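Local structure of purine nucleoside phosphorylase (Schistosoma mansoni, 5KO5) at residues K60-V71 and A82-Y93. The protein catalyses the reversible phosphorolysis of purine nucleosides to the free base and ribose 1-phosphate. Residues are numbered along the deposited sequence; the frame is centred on the assembly and turned at random.
Sequences KTTVAGHVGNLV and AMQGRLHMYEGY
At the edge of the Tyr93 ring, in its plane, sits the carbonyl O of Lys60, 3.5 Å from CE1, while Thr61 brings CG2 in obliquely near CZ. That methyl, anti to the carbonyl carbon of Thr61 and beside its backbone N, also touches Leu87 CD2 at 3.6 Å, and Tyr93 OH reaches a water that accepts from Ala64 N. Beside it Ala64 CB rests 3.6 Å from Glu91 OE1; the other oxygen of this carboxylate, OE2, forms a salt bridge with Arg160 of a second subunit.

Two flat amides, Asn69 and Gln84, lie side by side on one face of the sheet, planes 56° apart. Asn69 ND2 donates to Gln84 OE1 at 3.0 Å, almost straight at 174°, with the acceptor lying in the Asn69 amide plane. Gln84 CG is anti to the backbone N (chi1 -171°), and the extended chain passes Val67 CG2, 3.7 Å from OE1. In the backbone, Asn69 pairs with Gln84 and Val71 with Ala82, two hydrogen bonds each, in the antiparallel hairpin 69-75/78-84.

Where the strands end, Gly85 CA makes a CA-H...O contact with Val67 O at 3.4 Å. Backbone and amide bonds thus fix the register at the hairpin end, whereas the far end, close to the trimer interface, has no direct hydrogen bond and rests on van der Waals contacts, several of them with oxygens, and one bridging water.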
loop_
_atom_site.group_PDB
_atom_site.type_symbol
_atom_site.label_atom_id
_atom_site.label_comp_id
_atom_site.label_asym_id
_atom_site.label_seq_id
_atom_site.Cartn_x
_atom_site.Cartn_y
_atom_site.Cartn_z
ATOM N N LYS A 60 -0.171 -9.292 22.283
ATOM C CA LYS A 60 -0.418 -8.312 23.330
ATOM C C LYS A 60 -1.358 -7.230 22.806
ATOM O O LYS A 60 -1.110 -6.640 21.753
ATOM C CB LYS A 60 0.912 -7.684 23.748
ATOM C CG LYS A 60 0.808 -6.636 24.847
ATOM C CD LYS A 60 2.195 -6.233 25.337
ATOM C CE LYS A 60 2.122 -5.224 26.469
ATOM N NZ LYS A 60 1.412 -5.775 27.658
ATOM N N THR A 61 -2.441 -6.967 23.541
ATOM C CA THR A 61 -3.449 -6.001 23.112
ATOM C C THR A 61 -3.665 -4.880 24.126
ATOM O O THR A 61 -4.662 -4.157 24.033
ATOM C CB THR A 61 -4.782 -6.692 22.813
ATOM O OG1 THR A 61 -5.340 -7.199 24.031
ATOM C CG2 THR A 61 -4.589 -7.847 21.846
ATOM N N THR A 62 -2.754 -4.710 25.087
ATOM C CA THR A 62 -3.002 -3.746 26.155
ATOM C C THR A 62 -2.835 -2.299 25.696
ATOM O O THR A 62 -3.423 -1.396 26.299
ATOM C CB THR A 62 -2.105 -4.048 27.355
ATOM O OG1 THR A 62 -0.733 -3.992 26.950
ATOM C CG2 THR A 62 -2.407 -5.439 27.902
ATOM N N VAL A 63 -2.045 -2.040 24.652
ATOM C CA VAL A 63 -1.928 -0.662 24.178
ATOM C C VAL A 63 -3.274 -0.165 23.662
ATOM O O VAL A 63 -3.727 0.933 24.007
ATOM C CB VAL A 63 -0.806 -0.520 23.134
ATOM C CG1 VAL A 63 -0.791 0.892 22.581
ATOM C CG2 VAL A 63 0.549 -0.838 23.757
ATOM N N ALA A 64 -3.948 -0.978 22.844
ATOM C CA ALA A 64 -5.300 -0.623 22.425
ATOM C C ALA A 64 -6.287 -0.747 23.576
ATOM O O ALA A 64 -7.286 -0.018 23.621
ATOM C CB ALA A 64 -5.737 -1.511 21.260
ATOM N N GLY A 65 -6.021 -1.652 24.515
ATOM C CA GLY A 65 -6.926 -1.865 25.622
ATOM C C GLY A 65 -8.212 -2.538 25.170
ATOM O O GLY A 65 -8.286 -3.175 24.114
ATOM N N HIS A 66 -9.241 -2.382 26.003
ATOM C CA HIS A 66 -10.559 -2.971 25.779
ATOM C C HIS A 66 -10.511 -4.497 25.836
ATOM O O HIS A 66 -9.463 -5.082 26.126
ATOM C CB HIS A 66 -11.202 -2.428 24.493
ATOM C CG HIS A 66 -11.292 -0.931 24.454
ATOM N ND1 HIS A 66 -12.358 -0.235 24.981
ATOM C CD2 HIS A 66 -10.443 -0.000 23.958
ATOM C CE1 HIS A 66 -12.162 1.062 24.811
ATOM N NE2 HIS A 66 -11.009 1.230 24.189
ATOM N N VAL A 67 -11.642 -5.152 25.566
ATOM C CA VAL A 67 -11.765 -6.578 25.860
ATOM C C VAL A 67 -10.897 -7.412 24.919
ATOM O O VAL A 67 -10.670 -7.058 23.753
ATOM C CB VAL A 67 -13.243 -7.010 25.821
ATOM C CG1 VAL A 67 -13.790 -6.934 24.400
ATOM C CG2 VAL A 67 -13.422 -8.408 26.412
ATOM N N GLY A 68 -10.404 -8.534 25.436
ATOM C CA GLY A 68 -9.626 -9.465 24.641
ATOM C C GLY A 68 -9.704 -10.875 25.192
ATOM O O GLY A 68 -8.844 -11.287 25.977
ATOM N N ASN A 69 -10.744 -11.619 24.804
ATOM C CA ASN A 69 -10.991 -12.960 25.315
ATOM C C ASN A 69 -11.305 -13.896 24.162
ATOM O O ASN A 69 -11.932 -13.494 23.178
ATOM C CB ASN A 69 -12.225 -12.999 26.222
ATOM C CG ASN A 69 -12.055 -12.205 27.494
ATOM O OD1 ASN A 69 -11.017 -12.278 28.158
ATOM N ND2 ASN A 69 -13.083 -11.452 27.854
ATOM N N LEU A 70 -10.860 -15.141 24.290
ATOM C CA LEU A 70 -11.375 -16.240 23.488
ATOM C C LEU A 70 -12.492 -16.903 24.285
ATOM O O LEU A 70 -12.307 -17.225 25.462
ATOM C CB LEU A 70 -10.261 -17.253 23.241
ATOM C CG LEU A 70 -10.196 -17.949 21.887
ATOM C CD1 LEU A 70 -10.033 -16.930 20.763
ATOM C CD2 LEU A 70 -9.042 -18.941 21.884
ATOM N N VAL A 71 -13.648 -17.091 23.658
ATOM C CA VAL A 71 -14.813 -17.671 24.322
ATOM C C VAL A 71 -15.197 -18.948 23.587
ATOM O O VAL A 71 -15.445 -18.923 22.375
ATOM C CB VAL A 71 -15.988 -16.682 24.372
ATOM C CG1 VAL A 71 -17.150 -17.271 25.164
ATOM C CG2 VAL A 71 -15.538 -15.350 24.969
ATOM N N ALA A 82 -15.025 -18.161 19.773
ATOM C CA ALA A 82 -15.241 -16.781 19.354
ATOM C C ALA A 82 -14.082 -15.904 19.800
ATOM O O ALA A 82 -13.552 -16.076 20.902
ATOM C CB ALA A 82 -16.519 -16.224 19.989
ATOM N N MET A 83 -13.716 -14.932 18.963
ATOM C CA MET A 83 -12.808 -13.871 19.387
ATOM C C MET A 83 -13.638 -12.710 19.911
ATOM O O MET A 83 -14.386 -12.084 19.157
ATOM C CB MET A 83 -11.911 -13.416 18.240
ATOM C CG MET A 83 -10.970 -14.495 17.769
ATOM S SD MET A 83 -9.713 -13.920 16.607
ATOM C CE MET A 83 -8.636 -12.978 17.699
ATOM N N GLN A 84 -13.518 -12.429 21.208
ATOM C CA GLN A 84 -14.187 -11.292 21.826
ATOM C C GLN A 84 -13.145 -10.186 21.953
ATOM O O GLN A 84 -12.328 -10.188 22.876
ATOM C CB GLN A 84 -14.749 -11.686 23.186
ATOM C CG GLN A 84 -15.647 -10.639 23.788
ATOM C CD GLN A 84 -16.210 -11.087 25.105
ATOM O OE1 GLN A 84 -15.474 -11.513 25.996
ATOM N NE2 GLN A 84 -17.527 -11.012 25.235
ATOM N N GLY A 85 -13.173 -9.242 21.021
ATOM C CA GLY A 85 -12.089 -8.288 20.923
ATOM C C GLY A 85 -11.249 -8.575 19.697
ATOM O O GLY A 85 -10.204 -9.229 19.762
ATOM N N ARG A 86 -11.727 -8.087 18.565
ATOM C CA ARG A 86 -11.107 -8.332 17.277
ATOM C C ARG A 86 -9.793 -7.561 17.152
ATOM O O ARG A 86 -9.642 -6.460 17.682
ATOM C CB ARG A 86 -12.073 -7.828 16.216
ATOM C CG ARG A 86 -11.711 -8.131 14.821
ATOM C CD ARG A 86 -12.842 -7.655 13.969
ATOM N NE ARG A 86 -12.792 -8.256 12.652
ATOM C CZ ARG A 86 -13.822 -8.266 11.824
ATOM N NH1 ARG A 86 -14.968 -7.704 12.194
ATOM N NH2 ARG A 86 -13.702 -8.833 10.639
ATOM N N LEU A 87 -8.842 -8.146 16.437
ATOM C CA LEU A 87 -7.570 -7.489 16.168
ATOM C C LEU A 87 -7.650 -6.835 14.795
ATOM O O LEU A 87 -7.832 -7.525 13.787
ATOM C CB LEU A 87 -6.431 -8.502 16.201
ATOM C CG LEU A 87 -6.366 -9.364 17.460
ATOM C CD1 LEU A 87 -5.278 -10.409 17.287
ATOM C CD2 LEU A 87 -6.106 -8.502 18.671
ATOM N N HIS A 88 -7.491 -5.513 14.746
ATOM C CA HIS A 88 -7.568 -4.755 13.499
ATOM C C HIS A 88 -6.192 -4.245 13.095
ATOM O O HIS A 88 -5.420 -3.769 13.933
ATOM C CB HIS A 88 -8.474 -3.542 13.672
ATOM C CG HIS A 88 -9.926 -3.876 13.807
ATOM N ND1 HIS A 88 -10.569 -3.943 15.026
ATOM C CD2 HIS A 88 -10.872 -4.108 12.868
ATOM C CE1 HIS A 88 -11.844 -4.233 14.831
ATOM N NE2 HIS A 88 -12.054 -4.339 13.530
ATOM N N MET A 89 -5.899 -4.304 11.794
ATOM C CA MET A 89 -4.556 -3.948 11.345
ATOM C C MET A 89 -4.277 -2.455 11.477
ATOM O O MET A 89 -3.113 -2.074 11.647
ATOM C CB MET A 89 -4.282 -4.527 9.950
ATOM C CG MET A 89 -4.410 -6.060 9.979
ATOM S SD MET A 89 -3.487 -6.957 8.717
ATOM C CE MET A 89 -1.804 -6.617 9.211
ATOM N N TYR A 90 -5.309 -1.609 11.472
ATOM C CA TYR A 90 -5.060 -0.183 11.681
ATOM C C TYR A 90 -4.532 0.113 13.075
ATOM O O TYR A 90 -4.053 1.227 13.302
ATOM C CB TYR A 90 -6.297 0.681 11.372
ATOM C CG TYR A 90 -7.539 0.290 12.140
ATOM C CD1 TYR A 90 -7.641 0.512 13.510
ATOM C CD2 TYR A 90 -8.610 -0.304 11.494
ATOM C CE1 TYR A 90 -8.772 0.132 14.216
ATOM C CE2 TYR A 90 -9.741 -0.683 12.190
ATOM C CZ TYR A 90 -9.816 -0.458 13.547
ATOM O OH TYR A 90 -10.941 -0.855 14.226
ATOM N N GLU A 91 -4.634 -0.828 14.017
ATOM C CA GLU A 91 -4.036 -0.621 15.334
ATOM C C GLU A 91 -2.528 -0.792 15.326
ATOM O O GLU A 91 -1.876 -0.436 16.313
ATOM C CB GLU A 91 -4.607 -1.607 16.352
ATOM C CG GLU A 91 -6.021 -1.331 16.735
ATOM C CD GLU A 91 -6.195 -0.059 17.588
ATOM O OE1 GLU A 91 -5.252 0.388 18.294
ATOM O OE2 GLU A 91 -7.307 0.474 17.564
ATOM N N GLY A 92 -1.968 -1.340 14.254
ATOM C CA GLY A 92 -0.549 -1.592 14.164
ATOM C C GLY A 92 -0.141 -3.024 14.412
ATOM O O GLY A 92 1.061 -3.309 14.411
ATOM N N TYR A 93 -1.096 -3.932 14.608
ATOM C CA TYR A 93 -0.743 -5.338 14.774
ATOM C C TYR A 93 -0.037 -5.863 13.533
ATOM O O TYR A 93 -0.401 -5.530 12.399
ATOM C CB TYR A 93 -1.999 -6.175 15.017
ATOM C CG TYR A 93 -2.670 -5.867 16.324
ATOM C CD1 TYR A 93 -2.016 -6.093 17.522
ATOM C CD2 TYR A 93 -3.954 -5.349 16.363
ATOM C CE1 TYR A 93 -2.618 -5.793 18.730
ATOM C CE2 TYR A 93 -4.564 -5.058 17.556
ATOM C CZ TYR A 93 -3.902 -5.287 18.736
ATOM O OH TYR A 93 -4.508 -4.988 19.934
HETATM O O HOH W 1 -2.660 -3.134 21.253
#